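Local coordinates for protein SAS-6 (Leishmania major, PDB 4CKM) that probably builds the hub of the ninefold cartwheel that templates centrioles and basal bodies, its N-terminal head domain joining neighbouring dimers into a ring, at residues Q57-R69 and V78-F91. Numbering follows the deposited sequence.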
ATOM      1  N   GLN A  57      -0.003   8.257  19.713  1.00 34.47           N
ATOM      2  CA  GLN A  57      -0.464   9.618  19.980  1.00 35.34           C
ATOM      3  C   GLN A  57      -0.297  10.453  18.726  1.00 36.22           C
ATOM      4  O   GLN A  57       0.585  10.192  17.911  1.00 35.46           O
ATOM      5  CB  GLN A  57       0.320  10.262  21.112  1.00 37.23           C
ATOM      6  CG  GLN A  57       1.778  10.438  20.769  1.00 41.14           C
ATOM      7  CD  GLN A  57       2.538  11.314  21.741  1.00 44.28           C
ATOM      8  OE1 GLN A  57       2.163  12.447  22.029  1.00 43.39           O
ATOM      9  NE2 GLN A  57       3.649  10.797  22.215  1.00 46.60           N
ATOM     10  N   VAL A  58      -1.130  11.478  18.595  1.00 34.46           N
ATOM     11  CA  VAL A  58      -1.031  12.413  17.495  1.00 34.36           C
ATOM     12  C   VAL A  58      -0.406  13.686  18.026  1.00 34.23           C
ATOM     13  O   VAL A  58      -0.867  14.247  19.013  1.00 36.61           O
ATOM     14  CB  VAL A  58      -2.413  12.681  16.875  1.00 33.95           C
ATOM     15  CG1 VAL A  58      -2.382  13.894  15.972  1.00 33.55           C
ATOM     16  CG2 VAL A  58      -2.888  11.454  16.093  1.00 34.19           C
ATOM     17  N   ARG A  59       0.662  14.124  17.377  1.00 33.77           N
ATOM     18  CA  ARG A  59       1.466  15.209  17.883  1.00 35.10           C
ATOM     19  C   ARG A  59       2.152  15.988  16.767  1.00 35.49           C
ATOM     20  O   ARG A  59       2.366  15.470  15.684  1.00 33.87           O
ATOM     21  CB  ARG A  59       2.483  14.657  18.866  1.00 35.67           C
ATOM     22  CG  ARG A  59       3.703  14.044  18.226  1.00 38.77           C
ATOM     23  CD  ARG A  59       4.287  12.962  19.097  1.00 41.38           C
ATOM     24  NE  ARG A  59       5.726  13.072  19.236  1.00 45.63           N
ATOM     25  CZ  ARG A  59       6.557  12.049  19.438  1.00 50.40           C
ATOM     26  NH1 ARG A  59       6.132  10.789  19.471  1.00 55.28           N
ATOM     27  NH2 ARG A  59       7.847  12.291  19.560  1.00 51.63           N
ATOM     28  N   PRO A  60       2.485  17.252  17.020  1.00 40.98           N
ATOM     29  CA  PRO A  60       3.087  18.047  15.953  1.00 40.11           C
ATOM     30  C   PRO A  60       4.565  17.719  15.795  1.00 39.03           C
ATOM     31  O   PRO A  60       5.290  17.667  16.781  1.00 40.12           O
ATOM     32  CB  PRO A  60       2.867  19.492  16.416  1.00 40.51           C
ATOM     33  CG  PRO A  60       2.738  19.421  17.905  1.00 41.94           C
ATOM     34  CD  PRO A  60       2.345  18.010  18.281  1.00 44.13           C
ATOM     35  N   LEU A  61       4.993  17.453  14.564  1.00 36.35           N
ATOM     36  CA  LEU A  61       6.402  17.187  14.292  1.00 35.47           C
ATOM     37  C   LEU A  61       6.927  18.159  13.269  1.00 32.41           C
ATOM     38  O   LEU A  61       6.203  18.616  12.381  1.00 33.12           O
ATOM     39  CB  LEU A  61       6.616  15.745  13.795  1.00 34.87           C
ATOM     40  CG  LEU A  61       6.368  14.592  14.776  1.00 36.65           C
ATOM     41  CD1 LEU A  61       6.575  13.229  14.116  1.00 34.71           C
ATOM     42  CD2 LEU A  61       7.252  14.710  16.016  1.00 37.44           C
ATOM     43  N   GLY A  62       8.200  18.490  13.400  1.00 32.36           N
ATOM     44  CA  GLY A  62       8.874  19.266  12.362  1.00 32.94           C
ATOM     45  C   GLY A  62       9.203  18.349  11.184  1.00 35.11           C
ATOM     46  O   GLY A  62       9.682  17.222  11.356  1.00 34.11           O
ATOM     47  N   VAL A  63       8.955  18.825   9.985  1.00 33.24           N
ATOM     48  CA  VAL A  63       9.357  18.092   8.836  1.00 35.16           C
ATOM     49  C   VAL A  63      10.165  18.997   7.937  1.00 38.05           C
ATOM     50  O   VAL A  63       9.831  20.178   7.767  1.00 37.08           O
ATOM     51  CB  VAL A  63       8.154  17.491   8.097  1.00 36.77           C
ATOM     52  CG1 VAL A  63       7.334  18.560   7.415  1.00 36.96           C
ATOM     53  CG2 VAL A  63       8.630  16.485   7.068  1.00 39.47           C
ATOM     54  N   TYR A  64      11.210  18.424   7.343  1.00 37.94           N
ATOM     55  CA  TYR A  64      12.223  19.194   6.641  1.00 40.08           C
ATOM     56  C   TYR A  64      12.694  18.411   5.421  1.00 38.85           C
ATOM     57  O   TYR A  64      13.095  17.256   5.521  1.00 38.35           O
ATOM     58  CB  TYR A  64      13.372  19.455   7.622  1.00 44.06           C
ATOM     59  CG  TYR A  64      14.577  20.223   7.106  1.00 48.80           C
ATOM     60  CD1 TYR A  64      14.580  21.620   7.064  1.00 53.12           C
ATOM     61  CD2 TYR A  64      15.734  19.560   6.719  1.00 53.20           C
ATOM     62  CE1 TYR A  64      15.688  22.322   6.623  1.00 53.63           C
ATOM     63  CE2 TYR A  64      16.850  20.255   6.281  1.00 53.29           C
ATOM     64  CZ  TYR A  64      16.817  21.628   6.234  1.00 55.05           C
ATOM     65  OH  TYR A  64      17.913  22.303   5.795  1.00 55.98           O
ATOM     66  N   VAL A  65      12.596  19.021   4.256  1.00 38.31           N
ATOM     67  CA  VAL A  65      13.020  18.383   3.027  1.00 38.17           C
ATOM     68  C   VAL A  65      14.028  19.308   2.358  1.00 38.57           C
ATOM     69  O   VAL A  65      13.736  20.487   2.124  1.00 39.30           O
ATOM     70  CB  VAL A  65      11.835  18.107   2.065  1.00 36.48           C
ATOM     71  CG1 VAL A  65      12.326  17.486   0.767  1.00 34.69           C
ATOM     72  CG2 VAL A  65      10.794  17.205   2.703  1.00 36.92           C
ATOM     73  N   ARG A  66      15.207  18.767   2.061  1.00 39.46           N
ATOM     74  CA  ARG A  66      16.288  19.522   1.413  1.00 44.09           C
ATOM     75  C   ARG A  66      16.941  18.701   0.296  1.00 41.99           C
ATOM     76  O   ARG A  66      17.106  17.484   0.432  1.00 39.99           O
ATOM     77  CB  ARG A  66      17.353  19.902   2.445  1.00 49.35           C
ATOM     78  CG  ARG A  66      18.458  20.805   1.910  1.00 59.20           C
ATOM     79  CD  ARG A  66      19.456  21.180   3.006  1.00 64.97           C
ATOM     80  NE  ARG A  66      20.312  20.056   3.411  1.00 74.59           N
ATOM     81  CZ  ARG A  66      20.907  19.917   4.607  1.00 79.61           C
ATOM     82  NH1 ARG A  66      20.745  20.819   5.576  1.00 81.02           N
ATOM     83  NH2 ARG A  66      21.666  18.850   4.847  1.00 78.14           N
ATOM     84  N   THR A  67      17.272  19.369  -0.810  1.00 40.11           N
ATOM     85  CA  THR A  67      18.080  18.783  -1.879  1.00 42.19           C
ATOM     86  C   THR A  67      19.486  19.329  -1.783  1.00 41.40           C
ATOM     87  O   THR A  67      19.673  20.498  -1.466  1.00 40.88           O
ATOM     88  CB  THR A  67      17.558  19.135  -3.283  1.00 43.74           C
ATOM     89  OG1 THR A  67      17.614  20.553  -3.479  1.00 44.71           O
ATOM     90  CG2 THR A  67      16.125  18.656  -3.461  1.00 46.11           C
ATOM     91  N   GLY A  68      20.470  18.480  -2.060  1.00 43.53           N
ATOM     92  CA  GLY A  68      21.868  18.910  -2.111  1.00 39.83           C
ATOM     93  C   GLY A  68      22.768  17.908  -2.818  1.00 39.15           C
ATOM     94  O   GLY A  68      22.356  17.240  -3.780  1.00 35.82           O
ATOM     95  N   ARG A  69      23.994  17.799  -2.308  1.00 40.09           N
ATOM     96  CA  ARG A  69      25.040  16.952  -2.873  1.00 41.92           C
ATOM     97  C   ARG A  69      25.640  16.135  -1.787  1.00 39.41           C
ATOM     98  O   ARG A  69      25.718  16.567  -0.671  1.00 41.20           O
ATOM     99  CB  ARG A  69      26.161  17.787  -3.453  1.00 43.39           C
ATOM    100  CG  ARG A  69      25.760  18.655  -4.619  1.00 44.44           C
ATOM    101  CD  ARG A  69      25.435  17.813  -5.831  1.00 49.00           C
ATOM    102  NE  ARG A  69      25.341  18.659  -7.011  1.00 51.94           N
ATOM    103  CZ  ARG A  69      25.672  18.293  -8.244  1.00 53.30           C
ATOM    104  NH1 ARG A  69      26.155  17.080  -8.520  1.00 53.53           N
ATOM    105  NH2 ARG A  69      25.532  19.168  -9.214  1.00 57.57           N
ATOM    106  N   VAL A  78      21.408  14.455  -3.711  1.00 33.97           N
ATOM    107  CA  VAL A  78      20.666  13.812  -2.618  1.00 33.90           C
ATOM    108  C   VAL A  78      19.366  14.536  -2.289  1.00 32.52           C
ATOM    109  O   VAL A  78      19.215  15.750  -2.504  1.00 31.26           O
ATOM    110  CB  VAL A  78      21.472  13.762  -1.294  1.00 36.78           C
ATOM    111  CG1 VAL A  78      22.799  13.088  -1.499  1.00 40.00           C
ATOM    112  CG2 VAL A  78      21.727  15.146  -0.735  1.00 38.91           C
ATOM    113  N   VAL A  79      18.452  13.781  -1.707  1.00 32.38           N
ATOM    114  CA  VAL A  79      17.245  14.323  -1.125  1.00 32.63           C
ATOM    115  C   VAL A  79      17.249  13.935   0.329  1.00 31.99           C
ATOM    116  O   VAL A  79      17.375  12.749   0.663  1.00 31.73           O
ATOM    117  CB  VAL A  79      16.004  13.727  -1.799  1.00 34.94           C
ATOM    118  CG1 VAL A  79      14.747  14.143  -1.065  1.00 37.76           C
ATOM    119  CG2 VAL A  79      15.942  14.173  -3.247  1.00 36.34           C
ATOM    120  N   LEU A  80      17.120  14.930   1.195  1.00 33.36           N
ATOM    121  CA  LEU A  80      17.068  14.703   2.626  1.00 35.77           C
ATOM    122  C   LEU A  80      15.643  15.005   3.124  1.00 36.24           C
ATOM    123  O   LEU A  80      15.077  16.067   2.830  1.00 36.51           O
ATOM    124  CB  LEU A  80      18.081  15.589   3.333  1.00 38.55           C
ATOM    125  CG  LEU A  80      17.994  15.519   4.857  1.00 44.04           C
ATOM    126  CD1 LEU A  80      18.580  14.220   5.387  1.00 46.21           C
ATOM    127  CD2 LEU A  80      18.695  16.709   5.490  1.00 46.51           C
ATOM    128  N   VAL A  81      15.095  14.058   3.880  1.00 34.15           N
ATOM    129  CA  VAL A  81      13.805  14.181   4.543  1.00 33.11           C
ATOM    130  C   VAL A  81      14.066  13.927   6.025  1.00 34.68           C
ATOM    131  O   VAL A  81      14.464  12.818   6.421  1.00 33.50           O
ATOM    132  CB  VAL A  81      12.788  13.127   4.036  1.00 32.50           C
ATOM    133  CG1 VAL A  81      11.472  13.193   4.804  1.00 33.65           C
ATOM    134  CG2 VAL A  81      12.504  13.320   2.564  1.00 33.12           C
ATOM    135  N   ARG A  82      13.813  14.953   6.832  1.00 34.05           N
ATOM    136  CA  ARG A  82      14.043  14.915   8.251  1.00 36.42           C
ATOM    137  C   ARG A  82      12.746  15.159   9.047  1.00 36.60           C
ATOM    138  O   ARG A  82      11.929  16.031   8.726  1.00 34.94           O
ATOM    139  CB  ARG A  82      15.056  15.984   8.593  1.00 39.39           C
ATOM    140  CG  ARG A  82      15.377  16.113  10.063  1.00 44.49           C
ATOM    141  CD  ARG A  82      16.202  17.370  10.305  1.00 47.45           C
ATOM    142  NE  ARG A  82      17.588  17.168   9.898  1.00 52.52           N
ATOM    143  CZ  ARG A  82      18.382  18.099   9.372  1.00 55.69           C
ATOM    144  NH1 ARG A  82      17.948  19.340   9.153  1.00 56.95           N
ATOM    145  NH2 ARG A  82      19.628  17.770   9.051  1.00 56.06           N
ATOM    146  N   LEU A  83      12.606  14.403  10.118  1.00 37.05           N
ATOM    147  CA  LEU A  83      11.491  14.511  11.013  1.00 37.43           C
ATOM    148  C   LEU A  83      12.040  14.822  12.398  1.00 38.59           C
ATOM    149  O   LEU A  83      12.935  14.118  12.886  1.00 36.01           O
ATOM    150  CB  LEU A  83      10.792  13.172  11.030  1.00 38.49           C
ATOM    151  CG  LEU A  83       9.296  13.161  11.218  1.00 42.01           C
ATOM    152  CD1 LEU A  83       8.623  14.013  10.162  1.00 41.23           C
ATOM    153  CD2 LEU A  83       8.820  11.711  11.152  1.00 43.38           C
ATOM    154  N   THR A  84      11.530  15.873  13.031  1.00 39.31           N
ATOM    155  CA  THR A  84      11.960  16.197  14.397  1.00 42.88           C
ATOM    156  C   THR A  84      10.802  16.440  15.340  1.00 43.11           C
ATOM    157  O   THR A  84       9.667  16.656  14.912  1.00 46.30           O
ATOM    158  CB  THR A  84      12.847  17.449  14.425  1.00 42.89           C
ATOM    159  OG1 THR A  84      12.167  18.528  13.779  1.00 44.56           O
ATOM    160  CG2 THR A  84      14.145  17.191  13.714  1.00 44.31           C
ATOM    161  N   ASP A  85      11.104  16.392  16.629  1.00 46.29           N
ATOM    162  CA  ASP A  85      10.174  16.831  17.672  1.00 49.52           C
ATOM    163  C   ASP A  85      10.713  18.094  18.389  1.00 50.76           C
ATOM    164  O   ASP A  85      11.731  18.023  19.083  1.00 50.77           O
ATOM    165  CB  ASP A  85       9.936  15.719  18.682  1.00 51.04           C
ATOM    166  CG  ASP A  85       8.738  15.992  19.578  1.00 53.64           C
ATOM    167  OD1 ASP A  85       8.388  17.164  19.812  1.00 56.69           O
ATOM    168  OD2 ASP A  85       8.123  15.026  20.047  1.00 57.98           O
ATOM    169  N   PRO A  86      10.023  19.244  18.239  1.00 51.89           N
ATOM    170  CA  PRO A  86      10.491  20.487  18.876  1.00 58.37           C
ATOM    171  C   PRO A  86      10.730  20.345  20.384  1.00 64.18           C
ATOM    172  O   PRO A  86      11.727  20.836  20.910  1.00 67.39           O
ATOM    173  CB  PRO A  86       9.350  21.485  18.608  1.00 55.51           C
ATOM    174  CG  PRO A  86       8.173  20.666  18.214  1.00 55.96           C
ATOM    175  CD  PRO A  86       8.725  19.433  17.561  1.00 54.34           C
ATOM    176  N   THR A  87       9.835  19.625  21.049  1.00 65.93           N
ATOM    177  CA  THR A  87       9.929  19.392  22.482  1.00 67.01           C
ATOM    178  C   THR A  87      10.875  18.235  22.849  1.00 65.88           C
ATOM    179  O   THR A  87      10.896  17.826  24.001  1.00 70.92           O
ATOM    180  CB  THR A  87       8.535  19.076  23.084  1.00 67.77           C
ATOM    181  OG1 THR A  87       8.181  17.725  22.769  1.00 76.10           O
ATOM    182  CG2 THR A  87       7.436  20.013  22.547  1.00 67.07           C
ATOM    183  N   ASP A  88      11.637  17.690  21.900  1.00 64.83           N
ATOM    184  CA  ASP A  88      12.546  16.571  22.206  1.00 65.02           C
ATOM    185  C   ASP A  88      13.677  16.453  21.177  1.00 70.94           C
ATOM    186  O   ASP A  88      13.442  16.040  20.042  1.00 66.63           O
ATOM    187  CB  ASP A  88      11.785  15.239  22.296  1.00 60.20           C
ATOM    188  CG  ASP A  88      12.716  14.032  22.440  1.00 60.95           C
ATOM    189  OD1 ASP A  88      13.945  14.217  22.592  1.00 59.32           O
ATOM    190  OD2 ASP A  88      12.220  12.887  22.404  1.00 57.20           O
ATOM    191  N   PRO A  89      14.908  16.810  21.587  1.00 78.54           N
ATOM    192  CA  PRO A  89      16.136  16.668  20.799  1.00 78.94           C
ATOM    193  C   PRO A  89      16.538  15.254  20.387  1.00 76.75           C
ATOM    194  O   PRO A  89      17.092  15.098  19.312  1.00 86.48           O
ATOM    195  CB  PRO A  89      17.206  17.253  21.722  1.00 80.47           C
ATOM    196  CG  PRO A  89      16.475  18.294  22.490  1.00 80.22           C
ATOM    197  CD  PRO A  89      15.122  17.695  22.750  1.00 79.55           C
ATOM    198  N   PHE A  90      16.304  14.238  21.215  1.00 75.90           N
ATOM    199  CA  PHE A  90      16.699  12.855  20.848  1.00 74.91           C
ATOM    200  C   PHE A  90      15.906  12.343  19.632  1.00 71.13           C
ATOM    201  O   PHE A  90      16.334  11.388  18.944  1.00 69.20           O
ATOM    202  CB  PHE A  90      16.510  11.862  22.013  1.00 85.87           C
ATOM    203  CG  PHE A  90      17.245  12.233  23.282  1.00101.89           C
ATOM    204  CD1 PHE A  90      18.574  11.857  23.474  1.00104.27           C
ATOM    205  CD2 PHE A  90      16.596  12.938  24.303  1.00109.21           C
ATOM    206  CE1 PHE A  90      19.243  12.193  24.646  1.00108.28           C
ATOM    207  CE2 PHE A  90      17.262  13.277  25.473  1.00109.87           C
ATOM    208  CZ  PHE A  90      18.586  12.901  25.646  1.00110.44           C
ATOM    209  N   PHE A  91      14.743  12.963  19.387  1.00 60.22           N
ATOM    210  CA  PHE A  91      13.864  12.580  18.289  1.00 53.81           C
ATOM    211  C   PHE A  91      14.269  13.303  17.024  1.00 48.78           C
ATOM    212  O   PHE A  91      13.895  14.449  16.795  1.00 47.02           O
ATOM    213  CB  PHE A  91      12.409  12.891  18.618  1.00 50.81           C
ATOM    214  CG  PHE A  91      11.429  12.233  17.696  1.00 46.83           C
ATOM    215  CD1 PHE A  91      11.190  12.741  16.419  1.00 44.67           C
ATOM    216  CD2 PHE A  91      10.737  11.101  18.097  1.00 44.15           C
ATOM    217  CE1 PHE A  91      10.284  12.129  15.579  1.00 39.15           C
ATOM    218  CE2 PHE A  91       9.811  10.505  17.260  1.00 40.54           C
ATOM    219  CZ  PHE A  91       9.595  11.012  16.000  1.00 38.90           C
TER
HETATM  220  O   HOH W   1       5.536  17.620  19.388  1.00 46.47           O
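Residues Gly62 to Gly68 pair with Val78 to Thr84 as an antiparallel beta hairpin in the SAS-6 N-terminal head domain, a fold related to that of XRCC4. The hydrogen-bonded pairs are Gly62-Thr84, Tyr64-Arg82, Arg66-Leu80 and Gly68-Val78; the non-hydrogen-bonded pairs Val63-Leu83, Val65-Val81 and Thr67-Val79 put their side chains on one mostly aliphatic face, where branched valines suit the extended backbone and pack on helix 117-130. Leu83 is its large bump: CD1 meets Val63 CG2 at 4.0 Å, while Leu61 CD1 lies 4.0 Å from Leu83 CG.

The other face is more polar. Tyr64 and Arg82 run side by side, ring and guanidinium planes only 13° apart, and Arg82 NH1 comes to 3.2 Å from Tyr64 CE2; the arginine's NE makes a salt bridge with Glu94. Leu80 CD2 fits a notch formed by Arg66, Arg82 and the edge of the Tyr64 ring, lying over one face of each guanidinium and 3.7 Å from Arg66 NH2. Gly62, lacking a side chain, lets Thr84 OG1 settle 3.7 Å from its CA.

Beyond the paired residues, Arg59 NH2 lies over one face of the Phe91 ring, the guanidinium steeply inclined to it (60°), while Phe91 CE1 touches Leu61 CD2. A bend at chi3 (-133°) turns Arg59 toward buried Asp85 in a salt bridge: NE adds a weak bond to OD2, and NH2 donates to the anti lone pair of that same oxygen at 2.8 Å.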